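Local coordinates for protein TCR beta chain (Gallus gallus, PDB 6LIR) that probably pairs with the TCR alpha chain to form the alpha beta receptor by which chicken T cells recognise antigen, at residues B[4-10]-B[104-110]; B[116-121]-B[203-207]; B[151-157]-B[181-185]. All coordinates share one frame; numbering follows the deposited sequence.

Interaction 1: residues B[4-10]-B[104-110]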
ATOM      1  N   GLN B   4      14.233   7.570  -4.516  1.00 47.91           N
ATOM      2  CA  GLN B   4      13.977   7.059  -5.856  1.00 47.19           C
ATOM      3  C   GLN B   4      12.653   7.633  -6.340  1.00 46.14           C
ATOM      4  O   GLN B   4      11.787   7.955  -5.516  1.00 41.06           O
ATOM      5  CB  GLN B   4      13.955   5.522  -5.880  1.00 44.88           C
ATOM      6  CG  GLN B   4      12.791   4.883  -5.160  1.00 41.39           C
ATOM      7  CD  GLN B   4      12.770   3.376  -5.343  1.00 42.67           C
ATOM      8  OE1 GLN B   4      12.988   2.622  -4.393  1.00 38.30           O
ATOM      9  NE2 GLN B   4      12.506   2.930  -6.566  1.00 39.16           N
ATOM     10  N   PRO B   5      12.475   7.804  -7.652  1.00 48.63           N
ATOM     11  CA  PRO B   5      11.243   8.426  -8.164  1.00 47.31           C
ATOM     12  C   PRO B   5       9.989   7.686  -7.717  1.00 48.55           C
ATOM     13  O   PRO B   5       9.972   6.460  -7.596  1.00 39.56           O
ATOM     14  CB  PRO B   5      11.418   8.356  -9.686  1.00 49.33           C
ATOM     15  CG  PRO B   5      12.884   8.247  -9.897  1.00 54.46           C
ATOM     16  CD  PRO B   5      13.410   7.461  -8.735  1.00 48.84           C
ATOM     17  N   SER B   6       8.937   8.461  -7.447  1.00 41.38           N
ATOM     18  CA  SER B   6       7.664   7.899  -7.003  1.00 49.05           C
ATOM     19  C   SER B   6       6.953   7.158  -8.135  1.00 47.14           C
ATOM     20  O   SER B   6       6.600   5.981  -7.995  1.00 45.43           O
ATOM     21  CB  SER B   6       6.773   9.006  -6.433  1.00 52.78           C
ATOM     22  OG  SER B   6       5.885   9.505  -7.416  1.00 62.12           O
ATOM     23  N   ILE B   7       6.706   7.839  -9.253  1.00 49.19           N
ATOM     24  CA  ILE B   7       5.895   7.300 -10.341  1.00 47.26           C
ATOM     25  C   ILE B   7       6.547   7.653 -11.669  1.00 50.67           C
ATOM     26  O   ILE B   7       7.033   8.775 -11.858  1.00 46.04           O
ATOM     27  CB  ILE B   7       4.452   7.849 -10.307  1.00 50.63           C
ATOM     28  CG1 ILE B   7       3.733   7.450  -9.019  1.00 48.81           C
ATOM     29  CG2 ILE B   7       3.666   7.377 -11.525  1.00 46.96           C
ATOM     30  CD1 ILE B   7       2.311   7.960  -8.946  1.00 50.45           C
ATOM     31  N   LEU B   8       6.550   6.695 -12.596  1.00 52.27           N
ATOM     32  CA  LEU B   8       7.030   6.923 -13.951  1.00 50.93           C
ATOM     33  C   LEU B   8       6.134   6.184 -14.933  1.00 50.81           C
ATOM     34  O   LEU B   8       5.766   5.029 -14.701  1.00 51.14           O
ATOM     35  CB  LEU B   8       8.481   6.456 -14.109  1.00 50.20           C
ATOM     36  CG  LEU B   8       9.200   6.839 -15.404  1.00 56.00           C
ATOM     37  CD1 LEU B   8       9.418   8.342 -15.481  1.00 51.85           C
ATOM     38  CD2 LEU B   8      10.520   6.102 -15.504  1.00 56.41           C
ATOM     39  N   VAL B   9       5.791   6.851 -16.032  1.00 41.05           N
ATOM     40  CA  VAL B   9       4.995   6.257 -17.099  1.00 45.58           C
ATOM     41  C   VAL B   9       5.760   6.408 -18.405  1.00 49.87           C
ATOM     42  O   VAL B   9       6.163   7.518 -18.768  1.00 50.70           O
ATOM     43  CB  VAL B   9       3.603   6.901 -17.219  1.00 44.11           C
ATOM     44  CG1 VAL B   9       2.797   6.194 -18.295  1.00 47.59           C
ATOM     45  CG2 VAL B   9       2.879   6.858 -15.881  1.00 42.85           C
ATOM     46  N   LEU B  10       5.947   5.299 -19.115  1.00 50.05           N
ATOM     47  CA  LEU B  10       6.710   5.293 -20.351  1.00 57.24           C
ATOM     48  C   LEU B  10       5.845   4.809 -21.507  1.00 59.42           C
ATOM     49  O   LEU B  10       4.836   4.125 -21.318  1.00 59.38           O
ATOM     50  CB  LEU B  10       7.946   4.392 -20.243  1.00 61.15           C
ATOM     51  CG  LEU B  10       8.982   4.732 -19.179  1.00 57.38           C
ATOM     52  CD1 LEU B  10      10.105   3.721 -19.239  1.00 51.68           C
ATOM     53  CD2 LEU B  10       9.502   6.147 -19.380  1.00 53.96           C
ATOM     54  N   GLY B 104      10.039   2.913  -3.426  1.00 44.18           N
ATOM     55  CA  GLY B 104       9.618   2.229  -4.629  1.00 42.83           C
ATOM     56  C   GLY B 104       9.109   3.122  -5.738  1.00 44.24           C
ATOM     57  O   GLY B 104       8.492   4.163  -5.495  1.00 42.52           O
ATOM     58  N   THR B 105       9.383   2.715  -6.970  1.00 36.97           N
ATOM     59  CA  THR B 105       8.997   3.456  -8.160  1.00 37.65           C
ATOM     60  C   THR B 105       7.985   2.612  -8.913  1.00 39.83           C
ATOM     61  O   THR B 105       8.291   1.483  -9.312  1.00 42.71           O
ATOM     62  CB  THR B 105      10.202   3.735  -9.063  1.00 39.51           C
ATOM     63  OG1 THR B 105      11.174   4.523  -8.361  1.00 38.42           O
ATOM     64  CG2 THR B 105       9.760   4.472 -10.322  1.00 41.47           C
ATOM     65  N   ARG B 106       6.790   3.153  -9.117  1.00 38.32           N
ATOM     66  CA  ARG B 106       5.794   2.458  -9.915  1.00 42.70           C
ATOM     67  C   ARG B 106       5.959   2.898 -11.360  1.00 45.85           C
ATOM     68  O   ARG B 106       5.756   4.071 -11.690  1.00 40.76           O
ATOM     69  CB  ARG B 106       4.371   2.728  -9.444  1.00 51.83           C
ATOM     70  CG  ARG B 106       3.348   2.171 -10.425  1.00 56.29           C
ATOM     71  CD  ARG B 106       3.023   0.713 -10.137  1.00 64.08           C
ATOM     72  NE  ARG B 106       1.698   0.333 -10.623  1.00 66.35           N
ATOM     73  CZ  ARG B 106       1.483  -0.444 -11.680  1.00 71.62           C
ATOM     74  NH1 ARG B 106       2.510  -0.930 -12.373  1.00 63.87           N
ATOM     75  NH2 ARG B 106       0.242  -0.739 -12.047  1.00 65.61           N
ATOM     76  N   LEU B 107       6.335   1.953 -12.209  1.00 40.24           N
ATOM     77  CA  LEU B 107       6.595   2.205 -13.613  1.00 40.89           C
ATOM     78  C   LEU B 107       5.530   1.495 -14.429  1.00 44.05           C
ATOM     79  O   LEU B 107       5.255   0.310 -14.206  1.00 45.88           O
ATOM     80  CB  LEU B 107       7.992   1.707 -13.996  1.00 40.98           C
ATOM     81  CG  LEU B 107       8.606   2.134 -15.328  1.00 44.18           C
ATOM     82  CD1 LEU B 107      10.092   2.391 -15.155  1.00 44.33           C
ATOM     83  CD2 LEU B 107       8.377   1.071 -16.382  1.00 46.89           C
ATOM     84  N   THR B 108       4.927   2.221 -15.360  1.00 44.73           N
ATOM     85  CA  THR B 108       3.941   1.663 -16.273  1.00 49.48           C
ATOM     86  C   THR B 108       4.396   1.955 -17.693  1.00 50.41           C
ATOM     87  O   THR B 108       4.712   3.104 -18.022  1.00 46.10           O
ATOM     88  CB  THR B 108       2.546   2.254 -16.026  1.00 52.41           C
ATOM     89  OG1 THR B 108       2.279   2.298 -14.619  1.00 53.83           O
ATOM     90  CG2 THR B 108       1.476   1.412 -16.705  1.00 53.85           C
ATOM     91  N   VAL B 109       4.436   0.925 -18.529  1.00 52.28           N
ATOM     92  CA  VAL B 109       4.798   1.079 -19.930  1.00 55.67           C
ATOM     93  C   VAL B 109       3.519   1.026 -20.747  1.00 60.30           C
ATOM     94  O   VAL B 109       2.796   0.022 -20.725  1.00 62.45           O
ATOM     95  CB  VAL B 109       5.789  -0.001 -20.383  1.00 60.41           C
ATOM     96  CG1 VAL B 109       6.015   0.094 -21.886  1.00 63.44           C
ATOM     97  CG2 VAL B 109       7.099   0.139 -19.635  1.00 56.96           C
ATOM     98  N   LEU B 110       3.230   2.110 -21.451  1.00 78.72           N
ATOM     99  CA  LEU B 110       2.007   2.252 -22.221  1.00 84.83           C
ATOM    100  C   LEU B 110       2.224   1.969 -23.706  1.00 89.24           C
ATOM    101  O   LEU B 110       3.342   1.986 -24.224  1.00 86.66           O
ATOM    102  CB  LEU B 110       1.409   3.646 -22.024  1.00 81.67           C
ATOM    103  CG  LEU B 110       0.619   3.791 -20.720  1.00 80.70           C
ATOM    104  CD1 LEU B 110      -0.426   4.883 -20.845  1.00 80.83           C
ATOM    105  CD2 LEU B 110      -0.028   2.465 -20.312  1.00 78.69           C
TER
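Leu8, Val9 and Leu10 pair in parallel with Leu107, Thr108 and Val109 at the edge of a sheet of the V-set immunoglobulin domain, where the first strand, 7-11, runs beside the last. This is the parallel A'-G pairing of variable domains. The segment axes are 4.7 Å apart, and Leu8 and Leu10 give N and O alternately to Arg106, Thr108 and Leu110; Leu8 N to Arg106 O spans 2.9 Å. Leu8, Leu10, Leu107 and Val109 line one face, with Leu8 CD2 beside Leu107 CD1 (3.8 Å); Leu18 touches Leu8 and Leu107, and Ala16 touches Leu10. Ile7 and Val9 lie on the other, against Phe206 of the constant domain, which Leu8 touches as well, and Arg106 there reaches Asp149 in a salt bridge. Before the strand, buried Gln4 lays its amide over Gly104, the last glycine of the joining-segment FGXG motif. OE1 takes a weak hydrogen bond from Gly104 N (3.1 Å) and a further hydrogen bond from Cys88 N, while NE2 donates to Tyr86 O. CG stands between backbone N and carbonyl carbon (chi1 68°), turning the extended chain toward Gly104. Replacing this glutamine by alanine would remove the amide and is likely to leave the N-H of Cys88 and the carbonyl of Tyr86 without these partners. NE2 also donates to Thr105 OG1 over 2.7 Å, with the hydroxyl oxygen 19° out of the amide plane.

Interaction 2: residues B[116-121]-B[203-207]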
ATOM      1  N   ILE B 116      -2.125   9.423 -21.369  1.00 65.47           N
ATOM      2  CA  ILE B 116      -2.354   9.522 -19.932  1.00 59.70           C
ATOM      3  C   ILE B 116      -3.490  10.504 -19.690  1.00 59.15           C
ATOM      4  O   ILE B 116      -3.495  11.611 -20.240  1.00 64.26           O
ATOM      5  CB  ILE B 116      -1.075   9.971 -19.208  1.00 58.48           C
ATOM      6  CG1 ILE B 116       0.028   8.920 -19.346  1.00 55.56           C
ATOM      7  CG2 ILE B 116      -1.364  10.272 -17.745  1.00 55.09           C
ATOM      8  CD1 ILE B 116       1.417   9.476 -19.108  1.00 55.71           C
ATOM      9  N   ILE B 117      -4.460  10.105 -18.874  1.00 55.31           N
ATOM     10  CA  ILE B 117      -5.592  10.959 -18.539  1.00 52.16           C
ATOM     11  C   ILE B 117      -5.496  11.316 -17.063  1.00 47.55           C
ATOM     12  O   ILE B 117      -5.420  10.429 -16.205  1.00 48.91           O
ATOM     13  CB  ILE B 117      -6.929  10.278 -18.862  1.00 54.00           C
ATOM     14  CG1 ILE B 117      -6.929   9.771 -20.307  1.00 57.44           C
ATOM     15  CG2 ILE B 117      -8.077  11.244 -18.637  1.00 52.15           C
ATOM     16  CD1 ILE B 117      -7.837   8.586 -20.538  1.00 57.05           C
ATOM     17  N   GLU B 118      -5.496  12.614 -16.773  1.00 50.87           N
ATOM     18  CA  GLU B 118      -5.505  13.080 -15.398  1.00 51.08           C
ATOM     19  C   GLU B 118      -6.812  12.685 -14.714  1.00 56.16           C
ATOM     20  O   GLU B 118      -7.849  12.542 -15.368  1.00 55.20           O
ATOM     21  CB  GLU B 118      -5.319  14.595 -15.333  1.00 55.72           C
ATOM     22  CG  GLU B 118      -6.390  15.405 -16.047  1.00 60.69           C
ATOM     23  CD  GLU B 118      -6.103  16.896 -16.015  1.00 66.74           C
ATOM     24  OE1 GLU B 118      -6.842  17.636 -15.324  1.00 63.81           O
ATOM     25  OE2 GLU B 118      -5.133  17.328 -16.678  1.00 69.13           O
ATOM     26  N   PRO B 119      -6.786  12.487 -13.402  1.00 50.41           N
ATOM     27  CA  PRO B 119      -8.013  12.142 -12.682  1.00 47.90           C
ATOM     28  C   PRO B 119      -8.906  13.354 -12.468  1.00 49.73           C
ATOM     29  O   PRO B 119      -8.462  14.502 -12.459  1.00 48.08           O
ATOM     30  CB  PRO B 119      -7.489  11.623 -11.341  1.00 45.06           C
ATOM     31  CG  PRO B 119      -6.259  12.448 -11.123  1.00 44.85           C
ATOM     32  CD  PRO B 119      -5.627  12.558 -12.493  1.00 44.75           C
ATOM     33  N   ASP B 120     -10.188  13.068 -12.274  1.00 52.35           N
ATOM     34  CA  ASP B 120     -11.091  14.029 -11.667  1.00 49.82           C
ATOM     35  C   ASP B 120     -11.100  13.744 -10.175  1.00 49.46           C
ATOM     36  O   ASP B 120     -11.123  12.583  -9.758  1.00 49.78           O
ATOM     37  CB  ASP B 120     -12.506  13.907 -12.235  1.00 58.28           C
ATOM     38  CG  ASP B 120     -12.587  14.295 -13.696  1.00 66.53           C
ATOM     39  OD1 ASP B 120     -12.515  15.506 -13.998  1.00 71.29           O
ATOM     40  OD2 ASP B 120     -12.733  13.387 -14.544  1.00 67.59           O
ATOM     41  N   VAL B 121     -11.084  14.801  -9.369  1.00 39.76           N
ATOM     42  CA  VAL B 121     -10.927  14.657  -7.928  1.00 42.38           C
ATOM     43  C   VAL B 121     -12.013  15.477  -7.254  1.00 44.84           C
ATOM     44  O   VAL B 121     -12.090  16.695  -7.453  1.00 43.45           O
ATOM     45  CB  VAL B 121      -9.538  15.111  -7.446  1.00 37.84           C
ATOM     46  CG1 VAL B 121      -9.385  14.840  -5.955  1.00 35.79           C
ATOM     47  CG2 VAL B 121      -8.431  14.416  -8.236  1.00 39.66           C
ATOM     48  N   ALA B 203      -4.085  14.247  -5.131  1.00 34.10           N
ATOM     49  CA  ALA B 203      -3.854  13.144  -6.049  1.00 38.28           C
ATOM     50  C   ALA B 203      -2.555  13.420  -6.791  1.00 41.18           C
ATOM     51  O   ALA B 203      -2.444  14.422  -7.505  1.00 38.80           O
ATOM     52  CB  ALA B 203      -5.019  12.986  -7.025  1.00 30.02           C
ATOM     53  N   ASN B 204      -1.581  12.535  -6.621  1.00 38.00           N
ATOM     54  CA  ASN B 204      -0.296  12.649  -7.292  1.00 42.59           C
ATOM     55  C   ASN B 204      -0.243  11.623  -8.413  1.00 44.35           C
ATOM     56  O   ASN B 204      -0.579  10.453  -8.203  1.00 42.95           O
ATOM     57  CB  ASN B 204       0.858  12.447  -6.305  1.00 40.60           C
ATOM     58  CG  ASN B 204       0.820  13.441  -5.157  1.00 39.15           C
ATOM     59  OD1 ASN B 204       0.918  14.649  -5.366  1.00 40.38           O
ATOM     60  ND2 ASN B 204       0.664  12.937  -3.938  1.00 44.23           N
ATOM     61  N   PHE B 205       0.179  12.059  -9.593  1.00 38.79           N
ATOM     62  CA  PHE B 205       0.203  11.194 -10.763  1.00 37.91           C
ATOM     63  C   PHE B 205       1.324  11.666 -11.680  1.00 39.87           C
ATOM     64  O   PHE B 205       2.097  12.565 -11.332  1.00 42.21           O
ATOM     65  CB  PHE B 205      -1.168  11.176 -11.456  1.00 37.23           C
ATOM     66  CG  PHE B 205      -1.678  12.537 -11.841  1.00 38.46           C
ATOM     67  CD1 PHE B 205      -2.389  13.310 -10.935  1.00 38.39           C
ATOM     68  CD2 PHE B 205      -1.463  13.037 -13.114  1.00 42.33           C
ATOM     69  CE1 PHE B 205      -2.862  14.562 -11.291  1.00 36.82           C
ATOM     70  CE2 PHE B 205      -1.935  14.288 -13.474  1.00 44.35           C
ATOM     71  CZ  PHE B 205      -2.637  15.049 -12.560  1.00 42.90           C
ATOM     72  N   PHE B 206       1.420  11.051 -12.854  1.00 38.87           N
ATOM     73  CA  PHE B 206       2.477  11.354 -13.806  1.00 42.83           C
ATOM     74  C   PHE B 206       1.849  11.631 -15.161  1.00 47.00           C
ATOM     75  O   PHE B 206       1.075  10.813 -15.667  1.00 44.46           O
ATOM     76  CB  PHE B 206       3.468  10.190 -13.901  1.00 44.39           C
ATOM     77  CG  PHE B 206       4.658  10.466 -14.771  1.00 43.20           C
ATOM     78  CD1 PHE B 206       4.623  10.184 -16.127  1.00 47.68           C
ATOM     79  CD2 PHE B 206       5.821  10.990 -14.229  1.00 43.72           C
ATOM     80  CE1 PHE B 206       5.722  10.428 -16.929  1.00 49.98           C
ATOM     81  CE2 PHE B 206       6.923  11.235 -15.026  1.00 48.06           C
ATOM     82  CZ  PHE B 206       6.873  10.951 -16.377  1.00 45.87           C
ATOM     83  N   LYS B 207       2.182  12.783 -15.742  1.00 50.95           N
ATOM     84  CA  LYS B 207       1.632  13.177 -17.030  1.00 52.64           C
ATOM     85  C   LYS B 207       2.635  14.070 -17.745  1.00 56.82           C
ATOM     86  O   LYS B 207       3.301  14.894 -17.112  1.00 54.68           O
ATOM     87  CB  LYS B 207       0.294  13.905 -16.848  1.00 56.93           C
ATOM     88  CG  LYS B 207      -0.442  14.243 -18.134  1.00 59.69           C
ATOM     89  CD  LYS B 207      -1.551  15.251 -17.859  1.00 62.64           C
ATOM     90  CE  LYS B 207      -2.529  15.351 -19.018  1.00 66.22           C
ATOM     91  NZ  LYS B 207      -3.691  16.221 -18.679  1.00 67.44           N
TER
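Lys207 lies along the linker residues Ile116 to Glu118, its chain fully extended from a CG set anti to the backbone N. CB starts beside Ile116 CG2 at 4.1 Å, and CG stays equally close to the same methyl, so that lysine and isoleucine run alongside, pointing opposite ways. Further out, CE passes 4.1 Å from Ile116 O and nears the glutamate. NZ ends in a salt bridge with Glu118 OE2 at 2.7 Å, meeting the oxygen on its anti lone pair, away from the other carboxylate oxygen. Both residues touch a crystal neighbour, which may influence their pose. Glu118 CB, meanwhile, rests obliquely against the Phe205 ring, 3.9 Å from CE2, so one residue offers carbon to the aromatic and charge to the lysine. The two segments belong to different sheets of the C1-set immunoglobulin sandwich: 116-121 enters strand A (120-124), whereas 203-207 ends strand F (198-207), and the two segments run roughly antiparallel, their end-to-end directions 159° apart. Pro119 packs between them. Its CD lies over one face of the Phe205 ring, 3.7 Å from the centroid and 15° off the normal, a CH-pi contact displaced toward the rim. Phe205 turns its ring into this place by setting CG between its own N and carbonyl carbon; Gln212 and Ile214 of strand 210-219 also touch it. Deeper in the sandwich, Val121 CG2 meets Ala203 CB at 3.9 Å, while Val121 also packs on Cys141. At the other end, toward the variable domain, Ile116 CG2 presses on Phe206 O (3.2 Å), and its CD1 comes up to the edge of the Phe206 ring, 4.4 Å from that ring's CD1.

Interaction 3: residues B[151-157]-B[181-185]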
ATOM      1  N   LEU B 151      -1.986   5.595  -9.262  1.00 58.75           N
ATOM      2  CA  LEU B 151      -2.158   6.960  -8.800  1.00 53.44           C
ATOM      3  C   LEU B 151      -2.068   6.936  -7.283  1.00 50.45           C
ATOM      4  O   LEU B 151      -2.458   5.954  -6.648  1.00 51.46           O
ATOM      5  CB  LEU B 151      -3.499   7.526  -9.276  1.00 49.84           C
ATOM      6  CG  LEU B 151      -3.985   8.895  -8.816  1.00 47.79           C
ATOM      7  CD1 LEU B 151      -4.766   9.515  -9.948  1.00 47.63           C
ATOM      8  CD2 LEU B 151      -4.856   8.779  -7.571  1.00 49.64           C
ATOM      9  N   ASN B 152      -1.536   8.009  -6.706  1.00 46.74           N
ATOM     10  CA  ASN B 152      -1.413   8.113  -5.260  1.00 48.67           C
ATOM     11  C   ASN B 152      -2.368   9.174  -4.738  1.00 45.82           C
ATOM     12  O   ASN B 152      -2.474  10.263  -5.310  1.00 45.77           O
ATOM     13  CB  ASN B 152       0.019   8.467  -4.853  1.00 48.36           C
ATOM     14  CG  ASN B 152       0.926   7.259  -4.809  1.00 59.70           C
ATOM     15  OD1 ASN B 152       1.984   7.241  -5.441  1.00 66.39           O
ATOM     16  ND2 ASN B 152       0.520   6.238  -4.061  1.00 55.34           N
ATOM     17  N   LEU B 153      -3.047   8.852  -3.639  1.00 40.10           N
ATOM     18  CA  LEU B 153      -3.992   9.753  -2.991  1.00 39.60           C
ATOM     19  C   LEU B 153      -3.588   9.898  -1.531  1.00 42.95           C
ATOM     20  O   LEU B 153      -3.486   8.897  -0.816  1.00 44.91           O
ATOM     21  CB  LEU B 153      -5.417   9.199  -3.111  1.00 43.43           C
ATOM     22  CG  LEU B 153      -6.618  10.135  -3.225  1.00 50.17           C
ATOM     23  CD1 LEU B 153      -6.472  11.082  -4.397  1.00 40.11           C
ATOM     24  CD2 LEU B 153      -7.893   9.311  -3.361  1.00 49.15           C
ATOM     25  N   VAL B 154      -3.377  11.137  -1.081  1.00 39.34           N
ATOM     26  CA  VAL B 154      -2.991  11.392   0.300  1.00 37.48           C
ATOM     27  C   VAL B 154      -3.838  12.522   0.863  1.00 42.16           C
ATOM     28  O   VAL B 154      -4.443  13.305   0.127  1.00 42.55           O
ATOM     29  CB  VAL B 154      -1.489  11.734   0.440  1.00 44.78           C
ATOM     30  CG1 VAL B 154      -0.629  10.531   0.094  1.00 40.90           C
ATOM     31  CG2 VAL B 154      -1.133  12.929  -0.432  1.00 40.79           C
ATOM     32  N   TRP B 155      -3.849  12.616   2.190  1.00 37.52           N
ATOM     33  CA  TRP B 155      -4.553  13.675   2.894  1.00 37.10           C
ATOM     34  C   TRP B 155      -3.567  14.592   3.604  1.00 42.08           C
ATOM     35  O   TRP B 155      -2.575  14.128   4.177  1.00 39.12           O
ATOM     36  CB  TRP B 155      -5.523  13.098   3.927  1.00 42.28           C
ATOM     37  CG  TRP B 155      -6.749  12.461   3.361  1.00 38.65           C
ATOM     38  CD1 TRP B 155      -6.920  11.143   3.051  1.00 40.68           C
ATOM     39  CD2 TRP B 155      -7.992  13.107   3.071  1.00 41.10           C
ATOM     40  NE1 TRP B 155      -8.193  10.930   2.574  1.00 39.90           N
ATOM     41  CE2 TRP B 155      -8.870  12.120   2.575  1.00 41.90           C
ATOM     42  CE3 TRP B 155      -8.448  14.426   3.177  1.00 38.01           C
ATOM     43  CZ2 TRP B 155     -10.175  12.411   2.187  1.00 42.55           C
ATOM     44  CZ3 TRP B 155      -9.744  14.712   2.789  1.00 41.59           C
ATOM     45  CH2 TRP B 155     -10.593  13.709   2.301  1.00 40.01           C
ATOM     46  N   LYS B 156      -3.849  15.892   3.572  1.00 40.31           N
ATOM     47  CA  LYS B 156      -3.249  16.855   4.482  1.00 41.34           C
ATOM     48  C   LYS B 156      -4.346  17.528   5.295  1.00 44.70           C
ATOM     49  O   LYS B 156      -5.395  17.889   4.750  1.00 44.83           O
ATOM     50  CB  LYS B 156      -2.427  17.900   3.724  1.00 43.47           C
ATOM     51  CG  LYS B 156      -1.128  17.357   3.147  1.00 48.81           C
ATOM     52  CD  LYS B 156      -0.252  18.475   2.599  1.00 47.34           C
ATOM     53  CE  LYS B 156       1.073  17.939   2.097  1.00 52.96           C
ATOM     54  NZ  LYS B 156       1.910  19.003   1.480  1.00 62.82           N
ATOM     55  N   VAL B 157      -4.101  17.725   6.586  1.00 39.78           N
ATOM     56  CA  VAL B 157      -4.998  18.498   7.437  1.00 47.05           C
ATOM     57  C   VAL B 157      -4.222  19.711   7.929  1.00 49.30           C
ATOM     58  O   VAL B 157      -3.258  19.574   8.695  1.00 50.38           O
ATOM     59  CB  VAL B 157      -5.543  17.673   8.612  1.00 47.41           C
ATOM     60  CG1 VAL B 157      -6.416  18.544   9.498  1.00 47.40           C
ATOM     61  CG2 VAL B 157      -6.332  16.477   8.101  1.00 44.35           C
ATOM     62  N   LEU B 181     -10.132   5.643  -7.757  1.00 43.26           N
ATOM     63  CA  LEU B 181      -9.499   5.322  -6.485  1.00 42.03           C
ATOM     64  C   LEU B 181     -10.163   6.153  -5.397  1.00 42.13           C
ATOM     65  O   LEU B 181     -10.490   7.320  -5.613  1.00 41.28           O
ATOM     66  CB  LEU B 181      -7.985   5.581  -6.514  1.00 40.13           C
ATOM     67  CG  LEU B 181      -7.177   4.927  -5.387  1.00 42.79           C
ATOM     68  CD1 LEU B 181      -6.999   3.431  -5.632  1.00 39.01           C
ATOM     69  CD2 LEU B 181      -5.824   5.606  -5.210  1.00 45.38           C
ATOM     70  N   THR B 182     -10.361   5.547  -4.231  1.00 42.75           N
ATOM     71  CA  THR B 182     -11.117   6.168  -3.155  1.00 43.58           C
ATOM     72  C   THR B 182     -10.284   6.215  -1.883  1.00 40.58           C
ATOM     73  O   THR B 182      -9.578   5.258  -1.556  1.00 43.71           O
ATOM     74  CB  THR B 182     -12.429   5.404  -2.893  1.00 46.59           C
ATOM     75  OG1 THR B 182     -13.203   5.352  -4.097  1.00 48.02           O
ATOM     76  CG2 THR B 182     -13.249   6.078  -1.805  1.00 40.49           C
ATOM     77  N   SER B 183     -10.399   7.320  -1.150  1.00 37.72           N
ATOM     78  CA  SER B 183      -9.761   7.455   0.150  1.00 39.20           C
ATOM     79  C   SER B 183     -10.746   8.087   1.113  1.00 40.18           C
ATOM     80  O   SER B 183     -11.422   9.061   0.770  1.00 41.09           O
ATOM     81  CB  SER B 183      -8.492   8.310   0.073  1.00 37.84           C
ATOM     82  OG  SER B 183      -7.831   8.312   1.325  1.00 41.46           O
ATOM     83  N   ARG B 184     -10.832   7.519   2.309  1.00 37.46           N
ATOM     84  CA  ARG B 184     -11.723   8.001   3.351  1.00 41.89           C
ATOM     85  C   ARG B 184     -10.893   8.496   4.522  1.00 41.21           C
ATOM     86  O   ARG B 184      -9.957   7.815   4.954  1.00 39.05           O
ATOM     87  CB  ARG B 184     -12.696   6.903   3.790  1.00 38.97           C
ATOM     88  CG  ARG B 184     -13.741   6.581   2.733  1.00 42.82           C
ATOM     89  CD  ARG B 184     -13.838   5.085   2.450  1.00 49.30           C
ATOM     90  NE  ARG B 184     -12.566   4.520   2.022  1.00 48.30           N
ATOM     91  CZ  ARG B 184     -12.427   3.632   1.042  1.00 44.58           C
ATOM     92  NH1 ARG B 184     -13.482   3.201   0.364  1.00 47.13           N
ATOM     93  NH2 ARG B 184     -11.223   3.179   0.737  1.00 44.92           N
ATOM     94  N   LEU B 185     -11.208   9.695   5.001  1.00 34.67           N
ATOM     95  CA  LEU B 185     -10.675  10.216   6.255  1.00 37.25           C
ATOM     96  C   LEU B 185     -11.842  10.373   7.221  1.00 38.21           C
ATOM     97  O   LEU B 185     -12.727  11.206   7.001  1.00 36.42           O
ATOM     98  CB  LEU B 185      -9.954  11.547   6.039  1.00 36.77           C
ATOM     99  CG  LEU B 185      -9.668  12.386   7.290  1.00 39.85           C
ATOM    100  CD1 LEU B 185      -8.804  11.619   8.288  1.00 38.43           C
ATOM    101  CD2 LEU B 185      -9.019  13.719   6.922  1.00 37.66           C
TER
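Leu151 begins the contact, its CD2 meeting CD2 of Leu181 at 4.1 Å as the two side chains pass flank to flank, head to tail. The same Leu181 methyl lies 3.7 Å from Leu151 O. Two residues on, Leu153 continues the apolar row: its CB touches Leu181 CD2, and its own CD2 lands on Ser183 CB at 3.6 Å. Leu153 also packs on Cys201 and Ala203 of strand 198-207. Trp155 follows, and its indole lies with one face against Leu185 and its NE1 edge toward Ser183. Leu185 CB sits over the five-membered ring, 3.8 Å from its centroid and 17° off the normal, in a CH-pi contact; Leu185 CD2 spreads toward the benzo side, 3.9 Å from Trp155 CE3. At the rim, Trp155 NE1 donates to Ser183 OG over 2.9 Å through a bent bond (137° at the hydrogen), the oxygen lying 16° out of the ring plane. Ser183 holds OG anti to its backbone N, pointing it to the indole, and this buried hydroxyl also bonds Thr168 OG1. Val157 closes the row, with CG2 at 4.0 Å from Leu185 CD2. Behind the partner strand, Arg184 turns from this core, forms a salt bridge with Asp169 and makes weak hydrogen bonds to Thr150 and Thr170 of the TCR alpha chain. Strands 152-157 and 181-185 lie in different sheets, their segment axes 7.9 Å apart and nearly aligned. Trp155 also touches Cys141, which is disulfide-bonded to Cys201; a core tryptophan from strand C, packed against the intersheet disulfide and facing strand E, is the hallmark of the immunoglobulin fold, seen here in its C1-set form.

How the interactions relate
Interaction 1 belongs to the variable domain; interaction 2 starts in the linker and leads into the constant domain, which holds interaction 3. Centres lie about 13 Å apart for 1 and 2 and for 2 and 3, and about 19 Å for 1 and 3. The domain boundary is bridged where Val9 CG1 meets Ile116 CD1 (3.7 Å) and Leu8 CD1 meets Phe206 CZ (3.8 Å); Ile7 CD1 also reaches Asn152 OD1. Strands 152-157 and 198-207 are sheet neighbours: Asn204 N probably bonds Asn152 O (2.8 Å), and Ala203 CB packs on Leu153 CD1 (3.6 Å). Both segments of interaction 3 fall in the chain between those of interaction 2, and interaction 1 is complete before them.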